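Local atomic coordinates of pectate lyase (Pectobacterium carotovorum, PDB entry 4U49), a protein that probably cleaves polygalacturonate and pectins, including highly methylated ones, by calcium-dependent elimination, acting within the chain. Residues E63-L68 / R73-L78; T35-S40 / Q49-S54; D91-S94 / S98-K101. All coordinates share one frame; numbering follows the deposited sequence.

Contact 1 (E63-L68 / R73-L78)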
ATOM      1  N   GLU A  63      -3.303   4.125 -27.399  1.00 23.86           N
ATOM      2  CA  GLU A  63      -3.325   2.689 -27.671  1.00 22.59           C
ATOM      3  C   GLU A  63      -3.535   1.916 -26.379  1.00 22.40           C
ATOM      4  O   GLU A  63      -3.063   2.321 -25.321  1.00 20.26           O
ATOM      5  CB  GLU A  63      -2.034   2.232 -28.363  1.00 23.11           C
ATOM      6  CG  GLU A  63      -0.765   2.532 -27.584  1.00 28.89           C
ATOM      7  CD  GLU A  63       0.490   2.304 -28.405  1.00 34.22           C
ATOM      8  OE1 GLU A  63       1.595   2.285 -27.823  1.00 34.90           O
ATOM      9  OE2 GLU A  63       0.366   2.152 -29.636  1.00 42.43           O
ATOM     10  N   LYS A  64      -4.265   0.810 -26.470  1.00 19.55           N
ATOM     11  CA  LYS A  64      -4.479  -0.074 -25.329  1.00 19.68           C
ATOM     12  C   LYS A  64      -3.214  -0.886 -25.062  1.00 17.86           C
ATOM     13  O   LYS A  64      -2.765  -1.635 -25.926  1.00 19.62           O
ATOM     14  CB  LYS A  64      -5.674  -0.999 -25.590  1.00 16.99           C
ATOM     15  CG  LYS A  64      -5.991  -1.988 -24.480  1.00 18.32           C
ATOM     16  CD  LYS A  64      -7.287  -2.742 -24.786  1.00 18.13           C
ATOM     17  CE  LYS A  64      -7.549  -3.869 -23.798  1.00 19.07           C
ATOM     18  NZ  LYS A  64      -8.828  -4.588 -24.103  1.00 20.87           N
ATOM     19  N   ILE A  65      -2.630  -0.727 -23.876  1.00 16.85           N
ATOM     20  CA  ILE A  65      -1.379  -1.414 -23.567  1.00 16.45           C
ATOM     21  C   ILE A  65      -1.554  -2.542 -22.557  1.00 17.06           C
ATOM     22  O   ILE A  65      -0.603  -3.273 -22.282  1.00 16.97           O
ATOM     23  CB  ILE A  65      -0.303  -0.440 -23.026  1.00 20.55           C
ATOM     24  CG1 ILE A  65      -0.768   0.214 -21.723  1.00 15.03           C
ATOM     25  CG2 ILE A  65       0.049   0.611 -24.076  1.00 20.48           C
ATOM     26  CD1 ILE A  65       0.323   1.001 -21.001  1.00 15.75           C
ATOM     27  N   ALA A  66      -2.762  -2.692 -22.015  1.00 15.18           N
ATOM     28  CA  ALA A  66      -3.019  -3.752 -21.041  1.00 15.74           C
ATOM     29  C   ALA A  66      -4.503  -4.024 -20.824  1.00 15.87           C
ATOM     30  O   ALA A  66      -5.336  -3.117 -20.863  1.00 15.02           O
ATOM     31  CB  ALA A  66      -2.362  -3.415 -19.711  1.00 15.11           C
ATOM     32  N   GLU A  67      -4.814  -5.292 -20.589  1.00 14.91           N
ATOM     33  CA  GLU A  67      -6.152  -5.721 -20.217  1.00 15.59           C
ATOM     34  C   GLU A  67      -6.050  -6.404 -18.860  1.00 16.35           C
ATOM     35  O   GLU A  67      -5.291  -7.360 -18.703  1.00 15.94           O
ATOM     36  CB  GLU A  67      -6.734  -6.657 -21.275  1.00 16.17           C
ATOM     37  CG  GLU A  67      -8.191  -6.995 -21.077  1.00 19.21           C
ATOM     38  CD  GLU A  67      -8.751  -7.795 -22.234  1.00 20.78           C
ATOM     39  OE1 GLU A  67      -8.824  -9.036 -22.118  1.00 24.06           O
ATOM     40  OE2 GLU A  67      -9.112  -7.181 -23.260  1.00 18.40           O
ATOM     41  N   LEU A  68      -6.799  -5.905 -17.880  1.00 14.54           N
ATOM     42  CA  LEU A  68      -6.608  -6.312 -16.489  1.00 16.30           C
ATOM     43  C   LEU A  68      -7.816  -7.017 -15.884  1.00 18.00           C
ATOM     44  O   LEU A  68      -8.921  -6.971 -16.431  1.00 18.25           O
ATOM     45  CB  LEU A  68      -6.259  -5.094 -15.625  1.00 13.60           C
ATOM     46  CG  LEU A  68      -5.082  -4.221 -16.061  1.00 15.54           C
ATOM     47  CD1 LEU A  68      -4.845  -3.103 -15.046  1.00 15.93           C
ATOM     48  CD2 LEU A  68      -3.819  -5.048 -16.250  1.00 15.13           C
ATOM     49  N   ARG A  73      -6.029  -2.140  -8.862  1.00 13.24           N
ATOM     50  CA  ARG A  73      -6.212  -0.693  -8.894  1.00 11.98           C
ATOM     51  C   ARG A  73      -4.886   0.007  -9.175  1.00 12.88           C
ATOM     52  O   ARG A  73      -4.749   1.212  -8.958  1.00 11.87           O
ATOM     53  CB  ARG A  73      -6.817  -0.190  -7.578  1.00 13.48           C
ATOM     54  CG  ARG A  73      -8.244  -0.683  -7.317  1.00 12.56           C
ATOM     55  CD  ARG A  73      -9.223  -0.167  -8.364  1.00 15.63           C
ATOM     56  NE  ARG A  73     -10.606  -0.527  -8.053  1.00 15.36           N
ATOM     57  CZ  ARG A  73     -11.227  -1.605  -8.527  1.00 15.72           C
ATOM     58  NH1 ARG A  73     -10.593  -2.439  -9.340  1.00 13.81           N
ATOM     59  NH2 ARG A  73     -12.488  -1.847  -8.191  1.00 18.33           N
ATOM     60  N   THR A  74      -3.908  -0.765  -9.645  1.00 12.11           N
ATOM     61  CA  THR A  74      -2.635  -0.222 -10.103  1.00 11.78           C
ATOM     62  C   THR A  74      -2.161  -0.917 -11.372  1.00 13.98           C
ATOM     63  O   THR A  74      -2.641  -1.995 -11.716  1.00 13.61           O
ATOM     64  CB  THR A  74      -1.515  -0.372  -9.056  1.00 13.71           C
ATOM     65  OG1 THR A  74      -1.144  -1.752  -8.956  1.00 15.99           O
ATOM     66  CG2 THR A  74      -1.952   0.145  -7.698  1.00 12.30           C
ATOM     67  N   PHE A  75      -1.208  -0.294 -12.056  1.00 12.11           N
ATOM     68  CA  PHE A  75      -0.538  -0.912 -13.192  1.00 13.48           C
ATOM     69  C   PHE A  75       0.866  -0.347 -13.330  1.00 15.46           C
ATOM     70  O   PHE A  75       1.079   0.851 -13.147  1.00 15.77           O
ATOM     71  CB  PHE A  75      -1.323  -0.692 -14.489  1.00 13.80           C
ATOM     72  CG  PHE A  75      -0.630  -1.228 -15.712  1.00 15.43           C
ATOM     73  CD1 PHE A  75      -0.672  -2.581 -16.005  1.00 16.60           C
ATOM     74  CD2 PHE A  75       0.066  -0.382 -16.563  1.00 16.60           C
ATOM     75  CE1 PHE A  75      -0.033  -3.082 -17.125  1.00 14.26           C
ATOM     76  CE2 PHE A  75       0.708  -0.878 -17.683  1.00 18.26           C
ATOM     77  CZ  PHE A  75       0.658  -2.230 -17.964  1.00 14.69           C
ATOM     78  N   THR A  76       1.822  -1.211 -13.659  1.00 16.16           N
ATOM     79  CA  THR A  76       3.201  -0.782 -13.859  1.00 18.33           C
ATOM     80  C   THR A  76       3.567  -0.810 -15.339  1.00 17.45           C
ATOM     81  O   THR A  76       3.563  -1.867 -15.965  1.00 18.03           O
ATOM     82  CB  THR A  76       4.196  -1.668 -13.084  1.00 14.99           C
ATOM     83  OG1 THR A  76       3.923  -1.590 -11.679  1.00 19.66           O
ATOM     84  CG2 THR A  76       5.625  -1.211 -13.342  1.00 19.67           C
ATOM     85  N   ASP A  77       3.885   0.355 -15.894  1.00 16.99           N
ATOM     86  CA  ASP A  77       4.272   0.457 -17.296  1.00 19.85           C
ATOM     87  C   ASP A  77       5.790   0.482 -17.428  1.00 20.95           C
ATOM     88  O   ASP A  77       6.444   1.437 -17.011  1.00 19.46           O
ATOM     89  CB  ASP A  77       3.654   1.707 -17.937  1.00 20.25           C
ATOM     90  CG  ASP A  77       3.958   1.817 -19.424  1.00 22.70           C
ATOM     91  OD1 ASP A  77       3.631   2.863 -20.022  1.00 21.85           O
ATOM     92  OD2 ASP A  77       4.524   0.865 -20.000  1.00 24.55           O
ATOM     93  N   LEU A  78       6.341  -0.575 -18.018  1.00 22.08           N
ATOM     94  CA  LEU A  78       7.784  -0.690 -18.201  1.00 24.48           C
ATOM     95  C   LEU A  78       8.204  -0.505 -19.659  1.00 27.08           C
ATOM     96  O   LEU A  78       9.384  -0.601 -19.984  1.00 31.03           O
ATOM     97  CB  LEU A  78       8.275  -2.049 -17.693  1.00 22.22           C
ATOM     98  CG  LEU A  78       8.083  -2.336 -16.203  1.00 25.62           C
ATOM     99  CD1 LEU A  78       8.640  -3.704 -15.840  1.00 27.27           C
ATOM    100  CD2 LEU A  78       8.737  -1.256 -15.362  1.00 24.16           C
TER
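Strands 63-68 and 74-77 belong to different sheets, and Ile65, Ala66 and Leu68 of the first meet Phe75 of the second. Their axes come within 9.3 Å, at 131° between their N-to-C directions. No hydrogen bond joins the two segments. The contact is apolar and centres on the Phe75 ring. Its CG lies anti to the backbone N (chi1 176°), which carries the ring toward strand 63-68. Ala66 CB touches Phe75 CE1 at 3.5 Å. Ile65 CD1 comes to Phe75 CE2 at 3.8 Å, and Leu68 CD2 reaches Phe75 CD1 at 4.0 Å. All three approach obliquely. This is packing between two edge strands, one from each sheet of a beta sandwich whose strand order is consistent with a fibronectin type III-like fold. Ile65 and Ala66 also form a classic beta bulge opposite Val51, so that both consecutive side chains start out toward strand 74-77. Ile65 CD1 lies 3.9 Å from Asp77 OD1, with the two side chains crossing at about a right angle. That oxygen is hydrogen-bonded to Tyr88 OH, while Asp77 OD2 pairs with Arg53. Lys64 NZ makes a salt bridge of 2.7 Å to Glu67 OE2, and a second to Asp50.

Contact 2 (T35-S40 / Q49-S54)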
ATOM      1  N   THR A  35       6.726   3.843 -14.966  1.00 18.23           N
ATOM      2  CA  THR A  35       5.569   4.697 -14.719  1.00 18.66           C
ATOM      3  C   THR A  35       4.464   3.880 -14.058  1.00 18.88           C
ATOM      4  O   THR A  35       3.962   2.912 -14.630  1.00 19.50           O
ATOM      5  CB  THR A  35       5.045   5.350 -16.014  1.00 19.15           C
ATOM      6  OG1 THR A  35       6.036   6.252 -16.527  1.00 19.42           O
ATOM      7  CG2 THR A  35       3.765   6.129 -15.736  1.00 17.22           C
ATOM      8  N   TYR A  36       4.112   4.266 -12.836  1.00 16.06           N
ATOM      9  CA  TYR A  36       3.104   3.552 -12.067  1.00 14.63           C
ATOM     10  C   TYR A  36       1.757   4.238 -12.172  1.00 18.65           C
ATOM     11  O   TYR A  36       1.645   5.442 -11.950  1.00 18.36           O
ATOM     12  CB  TYR A  36       3.522   3.441 -10.601  1.00 14.23           C
ATOM     13  CG  TYR A  36       4.843   2.738 -10.419  1.00 16.38           C
ATOM     14  CD1 TYR A  36       4.916   1.353 -10.422  1.00 18.07           C
ATOM     15  CD2 TYR A  36       6.020   3.460 -10.261  1.00 19.70           C
ATOM     16  CE1 TYR A  36       6.120   0.701 -10.266  1.00 22.14           C
ATOM     17  CE2 TYR A  36       7.233   2.817 -10.105  1.00 20.60           C
ATOM     18  CZ  TYR A  36       7.277   1.437 -10.108  1.00 24.53           C
ATOM     19  OH  TYR A  36       8.477   0.783  -9.951  1.00 22.98           O
ATOM     20  N   LEU A  37       0.740   3.462 -12.523  1.00 13.38           N
ATOM     21  CA  LEU A  37      -0.629   3.953 -12.556  1.00 14.42           C
ATOM     22  C   LEU A  37      -1.350   3.477 -11.306  1.00 11.33           C
ATOM     23  O   LEU A  37      -1.155   2.352 -10.866  1.00 13.55           O
ATOM     24  CB  LEU A  37      -1.363   3.466 -13.808  1.00 11.70           C
ATOM     25  CG  LEU A  37      -1.165   4.219 -15.127  1.00 14.18           C
ATOM     26  CD1 LEU A  37       0.292   4.253 -15.560  1.00 21.06           C
ATOM     27  CD2 LEU A  37      -2.034   3.590 -16.210  1.00 14.13           C
ATOM     28  N   SER A  38      -2.175   4.340 -10.728  1.00 12.76           N
ATOM     29  CA  SER A  38      -2.984   3.959  -9.582  1.00 12.34           C
ATOM     30  C   SER A  38      -4.318   4.676  -9.672  1.00 14.12           C
ATOM     31  O   SER A  38      -4.371   5.850 -10.038  1.00 14.14           O
ATOM     32  CB  SER A  38      -2.265   4.297  -8.272  1.00 12.33           C
ATOM     33  OG  SER A  38      -3.029   3.895  -7.149  1.00 14.85           O
ATOM     34  N   TRP A  39      -5.402   3.983  -9.347  1.00 11.36           N
ATOM     35  CA  TRP A  39      -6.711   4.604  -9.481  1.00 13.29           C
ATOM     36  C   TRP A  39      -7.723   4.119  -8.459  1.00 15.11           C
ATOM     37  O   TRP A  39      -7.563   3.063  -7.853  1.00 13.14           O
ATOM     38  CB  TRP A  39      -7.260   4.385 -10.899  1.00 12.80           C
ATOM     39  CG  TRP A  39      -7.451   2.944 -11.306  1.00 14.32           C
ATOM     40  CD1 TRP A  39      -8.599   2.205 -11.205  1.00 13.36           C
ATOM     41  CD2 TRP A  39      -6.475   2.081 -11.913  1.00 12.19           C
ATOM     42  NE1 TRP A  39      -8.392   0.936 -11.698  1.00 12.86           N
ATOM     43  CE2 TRP A  39      -7.101   0.836 -12.130  1.00 12.63           C
ATOM     44  CE3 TRP A  39      -5.133   2.241 -12.273  1.00 13.56           C
ATOM     45  CZ2 TRP A  39      -6.423  -0.243 -12.703  1.00 11.99           C
ATOM     46  CZ3 TRP A  39      -4.467   1.166 -12.844  1.00 13.28           C
ATOM     47  CH2 TRP A  39      -5.114  -0.056 -13.055  1.00 11.15           C
ATOM     48  N   SER A  40      -8.760   4.922  -8.261  1.00 15.94           N
ATOM     49  CA  SER A  40      -9.912   4.504  -7.484  1.00 13.71           C
ATOM     50  C   SER A  40     -11.148   4.649  -8.352  1.00 18.09           C
ATOM     51  O   SER A  40     -11.252   5.583  -9.146  1.00 14.17           O
ATOM     52  CB  SER A  40     -10.059   5.332  -6.209  1.00 16.44           C
ATOM     53  OG  SER A  40     -10.414   6.667  -6.519  1.00 24.10           O
ATOM     54  N   GLN A  49     -10.867  -4.306 -16.765  1.00 15.95           N
ATOM     55  CA  GLN A  49     -10.298  -2.964 -16.826  1.00 15.97           C
ATOM     56  C   GLN A  49      -9.259  -2.873 -17.944  1.00 20.22           C
ATOM     57  O   GLN A  49      -8.465  -3.794 -18.138  1.00 22.61           O
ATOM     58  CB  GLN A  49      -9.675  -2.586 -15.486  1.00 14.27           C
ATOM     59  CG  GLN A  49     -10.647  -2.630 -14.325  1.00 14.34           C
ATOM     60  CD  GLN A  49      -9.988  -2.304 -13.005  1.00 14.28           C
ATOM     61  OE1 GLN A  49     -10.128  -1.196 -12.488  1.00 14.94           O
ATOM     62  NE2 GLN A  49      -9.265  -3.269 -12.449  1.00 13.09           N
ATOM     63  N   ASP A  50      -9.266  -1.763 -18.678  1.00 15.24           N
ATOM     64  CA  ASP A  50      -8.343  -1.580 -19.800  1.00 17.21           C
ATOM     65  C   ASP A  50      -7.438  -0.373 -19.580  1.00 19.09           C
ATOM     66  O   ASP A  50      -7.894   0.675 -19.130  1.00 20.06           O
ATOM     67  CB  ASP A  50      -9.109  -1.408 -21.114  1.00 15.45           C
ATOM     68  CG  ASP A  50      -9.785  -2.684 -21.577  1.00 24.33           C
ATOM     69  OD1 ASP A  50      -9.455  -3.769 -21.058  1.00 19.83           O
ATOM     70  OD2 ASP A  50     -10.640  -2.602 -22.483  1.00 24.72           O
ATOM     71  N   VAL A  51      -6.161  -0.524 -19.913  1.00 17.25           N
ATOM     72  CA  VAL A  51      -5.190   0.556 -19.761  1.00 15.54           C
ATOM     73  C   VAL A  51      -4.792   1.147 -21.113  1.00 17.41           C
ATOM     74  O   VAL A  51      -4.391   0.419 -22.023  1.00 15.06           O
ATOM     75  CB  VAL A  51      -3.919   0.073 -19.038  1.00 14.12           C
ATOM     76  CG1 VAL A  51      -2.910   1.206 -18.917  1.00 16.67           C
ATOM     77  CG2 VAL A  51      -4.271  -0.494 -17.669  1.00 14.73           C
ATOM     78  N   TYR A  52      -4.895   2.470 -21.232  1.00 15.33           N
ATOM     79  CA  TYR A  52      -4.554   3.165 -22.470  1.00 17.36           C
ATOM     80  C   TYR A  52      -3.412   4.153 -22.272  1.00 15.88           C
ATOM     81  O   TYR A  52      -3.284   4.771 -21.217  1.00 14.11           O
ATOM     82  CB  TYR A  52      -5.775   3.896 -23.033  1.00 15.98           C
ATOM     83  CG  TYR A  52      -6.827   2.973 -23.599  1.00 20.60           C
ATOM     84  CD1 TYR A  52      -6.904   2.733 -24.964  1.00 21.02           C
ATOM     85  CD2 TYR A  52      -7.741   2.338 -22.767  1.00 19.93           C
ATOM     86  CE1 TYR A  52      -7.862   1.885 -25.488  1.00 23.29           C
ATOM     87  CE2 TYR A  52      -8.704   1.490 -23.283  1.00 19.99           C
ATOM     88  CZ  TYR A  52      -8.759   1.269 -24.643  1.00 22.74           C
ATOM     89  OH  TYR A  52      -9.714   0.424 -25.161  1.00 22.53           O
ATOM     90  N   ARG A  53      -2.585   4.289 -23.303  1.00 19.19           N
ATOM     91  CA  ARG A  53      -1.460   5.211 -23.285  1.00 16.90           C
ATOM     92  C   ARG A  53      -1.408   5.996 -24.594  1.00 22.03           C
ATOM     93  O   ARG A  53      -1.606   5.430 -25.667  1.00 20.72           O
ATOM     94  CB  ARG A  53      -0.151   4.450 -23.065  1.00 17.57           C
ATOM     95  CG  ARG A  53       1.087   5.328 -23.054  1.00 21.49           C
ATOM     96  CD  ARG A  53       2.229   4.642 -23.780  1.00 26.43           C
ATOM     97  NE  ARG A  53       2.847   3.593 -22.982  1.00 31.93           N
ATOM     98  CZ  ARG A  53       3.531   2.573 -23.488  1.00 23.42           C
ATOM     99  NH1 ARG A  53       3.671   2.443 -24.802  1.00 29.29           N
ATOM    100  NH2 ARG A  53       4.063   1.672 -22.677  1.00 24.87           N
ATOM    101  N   SER A  54      -1.149   7.297 -24.505  1.00 20.46           N
ATOM    102  CA  SER A  54      -1.013   8.134 -25.699  1.00 24.27           C
ATOM    103  C   SER A  54       0.147   7.661 -26.581  1.00 30.62           C
ATOM    104  O   SER A  54       1.048   6.978 -26.095  1.00 30.85           O
ATOM    105  CB  SER A  54      -0.800   9.593 -25.300  1.00 27.29           C
ATOM    106  OG  SER A  54       0.385   9.729 -24.536  1.00 22.47           O
TER
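Buried packing between two facing sheets joins Leu37 to Val51 and Trp39 to Gln49, inside the N-terminal beta sandwich. Strand 34-41 is the central strand of the three-stranded sheet, and strand 46-54 is an inner strand of the four-stranded one. The CA atoms of Leu37 and Val51 are 9.2 Å apart, a spacing filled by side chains. These two meet tip to tip, Leu37 CD2 against Val51 CG1 at 3.7 Å. Trp39 and Gln49 make the polar link. Beyond CG the Gln49 chain is extended, which carries its amide to the edge of the indole. Trp39 NE1 donates to Gln49 OE1 at 2.9 Å, with an N-H...O angle of 158°. The oxygen lies close to the ring plane. Relative to the amide, the donor stands above the carbonyl plane, and the ring and amide planes are 72° apart. Gln49 NE2 donates to the carbonyl oxygens of Asp72 and Asn69. The Gln49 amide is thus gripped at both ends, which fixes its rotation. The one indole N-H is also satisfied within the sandwich, by a neutral amide rather than a charged group.

Contact 3 (D91-S94 / S98-K101)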
ATOM      1  N   ASP A  91      -9.975   2.311 -18.426  1.00 16.75           N
ATOM      2  CA  ASP A  91     -11.393   2.084 -18.676  1.00 21.74           C
ATOM      3  C   ASP A  91     -11.852   0.915 -17.824  1.00 23.94           C
ATOM      4  O   ASP A  91     -11.186  -0.114 -17.781  1.00 24.23           O
ATOM      5  CB  ASP A  91     -11.662   1.791 -20.159  1.00 22.68           C
ATOM      6  CG  ASP A  91     -11.603   3.035 -21.030  1.00 28.31           C
ATOM      7  OD1 ASP A  91     -11.135   4.089 -20.550  1.00 29.16           O
ATOM      8  OD2 ASP A  91     -12.021   2.951 -22.206  1.00 28.67           O
ATOM      9  N   THR A  92     -12.978   1.069 -17.136  1.00 19.29           N
ATOM     10  CA  THR A  92     -13.551  -0.057 -16.412  1.00 20.31           C
ATOM     11  C   THR A  92     -14.789  -0.559 -17.137  1.00 26.30           C
ATOM     12  O   THR A  92     -15.602   0.229 -17.619  1.00 26.65           O
ATOM     13  CB  THR A  92     -13.919   0.304 -14.966  1.00 22.78           C
ATOM     14  OG1 THR A  92     -14.978   1.268 -14.967  1.00 26.77           O
ATOM     15  CG2 THR A  92     -12.713   0.868 -14.234  1.00 18.72           C
ATOM     16  N   VAL A  93     -14.918  -1.877 -17.223  1.00 21.71           N
ATOM     17  CA  VAL A  93     -16.080  -2.488 -17.851  1.00 23.55           C
ATOM     18  C   VAL A  93     -16.916  -3.187 -16.785  1.00 24.55           C
ATOM     19  O   VAL A  93     -16.407  -4.020 -16.033  1.00 22.24           O
ATOM     20  CB  VAL A  93     -15.669  -3.486 -18.947  1.00 22.79           C
ATOM     21  CG1 VAL A  93     -16.896  -4.033 -19.659  1.00 23.40           C
ATOM     22  CG2 VAL A  93     -14.731  -2.817 -19.941  1.00 23.19           C
ATOM     23  N   SER A  94     -18.193  -2.829 -16.711  1.00 19.72           N
ATOM     24  CA  SER A  94     -19.085  -3.378 -15.697  1.00 21.43           C
ATOM     25  C   SER A  94     -19.975  -4.468 -16.279  1.00 22.17           C
ATOM     26  O   SER A  94     -20.000  -4.679 -17.491  1.00 20.99           O
ATOM     27  CB  SER A  94     -19.943  -2.271 -15.082  1.00 24.66           C
ATOM     28  OG  SER A  94     -19.150  -1.367 -14.330  1.00 25.40           O
ATOM     29  N   SER A  98     -21.498  -1.370 -19.428  1.00 19.57           N
ATOM     30  CA  SER A  98     -21.127   0.039 -19.474  1.00 20.59           C
ATOM     31  C   SER A  98     -19.620   0.200 -19.305  1.00 24.10           C
ATOM     32  O   SER A  98     -19.002  -0.472 -18.478  1.00 22.39           O
ATOM     33  CB  SER A  98     -21.867   0.832 -18.396  1.00 24.54           C
ATOM     34  OG  SER A  98     -21.488   0.395 -17.100  1.00 29.62           O
ATOM     35  N   VAL A  99     -19.033   1.091 -20.096  1.00 19.23           N
ATOM     36  CA  VAL A  99     -17.603   1.354 -20.011  1.00 21.25           C
ATOM     37  C   VAL A  99     -17.368   2.756 -19.476  1.00 23.12           C
ATOM     38  O   VAL A  99     -17.853   3.736 -20.040  1.00 21.51           O
ATOM     39  CB  VAL A  99     -16.907   1.202 -21.377  1.00 22.49           C
ATOM     40  CG1 VAL A  99     -15.404   1.418 -21.235  1.00 22.40           C
ATOM     41  CG2 VAL A  99     -17.195  -0.169 -21.970  1.00 22.23           C
ATOM     42  N   LEU A 100     -16.632   2.838 -18.375  1.00 19.78           N
ATOM     43  CA  LEU A 100     -16.343   4.111 -17.732  1.00 20.59           C
ATOM     44  C   LEU A 100     -14.881   4.487 -17.926  1.00 21.27           C
ATOM     45  O   LEU A 100     -13.986   3.734 -17.545  1.00 20.07           O
ATOM     46  CB  LEU A 100     -16.683   4.042 -16.242  1.00 18.07           C
ATOM     47  CG  LEU A 100     -16.242   5.210 -15.357  1.00 25.90           C
ATOM     48  CD1 LEU A 100     -16.988   6.484 -15.720  1.00 25.44           C
ATOM     49  CD2 LEU A 100     -16.434   4.865 -13.885  1.00 24.14           C
ATOM     50  N   LYS A 101     -14.648   5.649 -18.525  1.00 21.59           N
ATOM     51  CA  LYS A 101     -13.292   6.135 -18.747  1.00 19.01           C
ATOM     52  C   LYS A 101     -12.839   7.035 -17.606  1.00 19.90           C
ATOM     53  O   LYS A 101     -13.596   7.881 -17.126  1.00 18.23           O
ATOM     54  CB  LYS A 101     -13.205   6.891 -20.075  1.00 18.72           C
ATOM     55  CG  LYS A 101     -13.663   6.080 -21.280  1.00 25.72           C
ATOM     56  CD  LYS A 101     -13.559   6.885 -22.567  1.00 31.82           C
ATOM     57  CE  LYS A 101     -14.468   8.104 -22.530  1.00 33.06           C
ATOM     58  NZ  LYS A 101     -14.367   8.906 -23.778  1.00 38.29           N
TER
HETATM   59  O   HOH W   1     -18.002   0.379 -15.955  1.00 28.52           O
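The Asp91 carboxylate is the flat side-chain group here, and aliphatic carbons of Lys101 and Val99 lie on one side of its plane. Asp91 OD1 is 3.3 Å from Lys101 CG, and Asp91 OD2 is 3.8 Å from Val99 CG1. Tyr52 touches the carboxylate from the other side. Lys101 NZ is not in contact with it, lying 6.6 Å from Asp91 OD2, so any charge attraction between them is probably modest. Val93 lies alongside Val99 on this same face of the sheet. Thr92 and Leu100 point together to the other face, where Thr92 OG1 comes to Leu100 CB at 3.5 Å. The segments form a beta hairpin. Thr92 and Leu100 are a hydrogen-bonded antiparallel pair, linked by Thr92 N to Leu100 O and Leu100 N to Thr92 O, both 2.9 Å. Near the turn Ser94 N donates to Ser98 O at 3.1 Å. A water donates to both Thr92 O and Ser98 O. It also bonds to Ser94 OG at 2.6 Å, a hydroxyl that has Gly44 O as another partner. Strand 87-94 is flanked by strand 46-54 on one side and by the edge strand 99-106 on the other. On the Thr92 and Leu100 face, Thr24 of strand 24-31 and Ala43 pack against both residues.

In the fold
All three contacts belong to the N-terminal sandwich and lie away from the calcium site. Contacts 1 and 2 both bridge its two sheets and touch each other, with centres about 5 Å apart. Contact 2 is wholly buried and joins inner strands, and the Trp39 and Gln49 polar groups in it are hydrogen-bonded. Contact 1 joins edge strands and is only partly buried; its apolar side chains have charged groups close by. Contact 3 differs in kind. It lies within the four-stranded sheet, rests on backbone hydrogen bonds and a water, and is more exposed. Asp50 N to Asp91 O, at 2.7 Å, probably hydrogen-bonds contact 2 to contact 3. Contacts 1 and 3 do not touch.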